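PDB 5C04: alkyl hydroperoxide reductase E from Mycobacterium tuberculosis, which probably reduces hydrogen peroxide and organic hydroperoxides, and perhaps peroxynitrite, through a redox-active thiol, protecting the cell against oxidative stress. Local coordinates for residues L92-F95 and A100-Q103. The protein carries 1 engineered substitution. Residues are numbered along the deposited sequence; the frame is centred on the assembly and turned at random.
Sequences LSDF and AVSQ
The carboxylate of Asp94, on the loop that leaves strand 91-93, accepts hydrogen bonds from Val101 and Ser102 in the first turn of helix 100-104, a local tie in the thioredoxin fold of this peroxiredoxin. Both oxygens accept backbone N-H groups of that turn. OD1 of Asp94 accepts a hydrogen bond from Val101 N, 2.9 Å away, on its syn side and 23° out of the carboxylate plane. OD2 of Asp94 accepts one from Ser102 N at 2.8 Å, also syn but further from the plane, at 34°. The third donor is a side chain: Ser102 OG, anti to its own carbonyl carbon and so beside its backbone N, gives a 2.7 Å hydrogen bond to Asp94 OD2, meeting that oxygen nearly along its C-O axis. Three donors thus grip one buried carboxylate, and the helix end probably helps to stabilise its negative charge. With CG anti to the backbone N (chi1 -167°), the Asp94 side chain extends across to the helix. Phe95 instead reaches the second subunit, its ring edge-to-face with His98 of that chain, so this site adjoins the dimer interface. Nonpolar contact is slight: the valine side chain also touches Leu14, Phe12 and Phe37, while CB of Val101 comes within 3.5 Å of Asp94 OD1.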
loop_
_atom_site.group_PDB
_atom_site.type_symbol
_atom_site.label_atom_id
_atom_site.label_comp_id
_atom_site.label_asym_id
_atom_site.label_seq_id
_atom_site.Cartn_x
_atom_site.Cartn_y
_atom_site.Cartn_z
ATOM N N LEU A 92 -8.821 -8.305 -1.389
ATOM C CA LEU A 92 -9.506 -7.229 -0.675
ATOM C C LEU A 92 -8.547 -6.310 0.024
ATOM O O LEU A 92 -7.508 -6.754 0.525
ATOM C CB LEU A 92 -10.469 -7.780 0.358
ATOM C CG LEU A 92 -11.480 -8.784 -0.163
ATOM C CD1 LEU A 92 -12.471 -9.055 0.952
ATOM C CD2 LEU A 92 -12.181 -8.324 -1.434
ATOM N N SER A 93 -8.905 -5.017 0.064
ATOM C CA SER A 93 -8.024 -3.967 0.605
ATOM C C SER A 93 -8.377 -3.566 2.027
ATOM O O SER A 93 -9.388 -2.884 2.244
ATOM C CB SER A 93 -8.104 -2.723 -0.275
ATOM O OG SER A 93 -7.507 -2.960 -1.515
ATOM N N ASP A 94 -7.540 -3.970 2.981
ATOM C CA ASP A 94 -7.674 -3.579 4.382
ATOM C C ASP A 94 -6.789 -2.322 4.606
ATOM O O ASP A 94 -5.916 -2.290 5.467
ATOM C CB ASP A 94 -7.264 -4.774 5.278
ATOM C CG ASP A 94 -7.666 -4.599 6.744
ATOM O OD1 ASP A 94 -8.572 -3.777 7.068
ATOM O OD2 ASP A 94 -7.052 -5.275 7.601
ATOM N N PHE A 95 -7.087 -1.297 3.813
ATOM C CA PHE A 95 -6.149 -0.193 3.534
ATOM C C PHE A 95 -6.326 1.054 4.403
ATOM O O PHE A 95 -5.337 1.625 4.889
ATOM C CB PHE A 95 -6.293 0.205 2.075
ATOM C CG PHE A 95 -5.571 1.479 1.702
ATOM C CD1 PHE A 95 -4.197 1.466 1.512
ATOM C CD2 PHE A 95 -6.271 2.656 1.494
ATOM C CE1 PHE A 95 -3.521 2.616 1.177
ATOM C CE2 PHE A 95 -5.606 3.809 1.168
ATOM C CZ PHE A 95 -4.240 3.781 1.005
ATOM N N ALA A 100 -7.639 -2.552 9.807
ATOM C CA ALA A 100 -8.764 -2.642 10.783
ATOM C C ALA A 100 -9.383 -4.033 10.821
ATOM O O ALA A 100 -9.662 -4.567 11.900
ATOM C CB ALA A 100 -9.827 -1.604 10.472
ATOM N N VAL A 101 -9.607 -4.620 9.643
ATOM C CA VAL A 101 -10.203 -5.974 9.587
ATOM C C VAL A 101 -9.224 -6.982 10.155
ATOM O O VAL A 101 -9.592 -7.858 10.956
ATOM C CB VAL A 101 -10.686 -6.334 8.181
ATOM C CG1 VAL A 101 -11.250 -7.750 8.166
ATOM C CG2 VAL A 101 -11.746 -5.324 7.746
ATOM N N SER A 102 -7.960 -6.870 9.765
ATOM C CA SER A 102 -6.916 -7.725 10.318
ATOM C C SER A 102 -6.883 -7.672 11.862
ATOM O O SER A 102 -6.778 -8.708 12.540
ATOM C CB SER A 102 -5.560 -7.338 9.707
ATOM O OG SER A 102 -5.585 -7.455 8.293
ATOM N N GLN A 103 -7.017 -6.466 12.414
ATOM C CA GLN A 103 -7.090 -6.285 13.862
ATOM C C GLN A 103 -8.326 -6.946 14.466
ATOM O O GLN A 103 -8.221 -7.554 15.521
ATOM C CB GLN A 103 -7.101 -4.798 14.222
ATOM C CG GLN A 103 -5.777 -4.106 14.001
ATOM C CD GLN A 103 -5.881 -2.629 14.318
ATOM O OE1 GLN A 103 -6.868 -1.978 13.972
ATOM N NE2 GLN A 103 -4.877 -2.097 14.996
#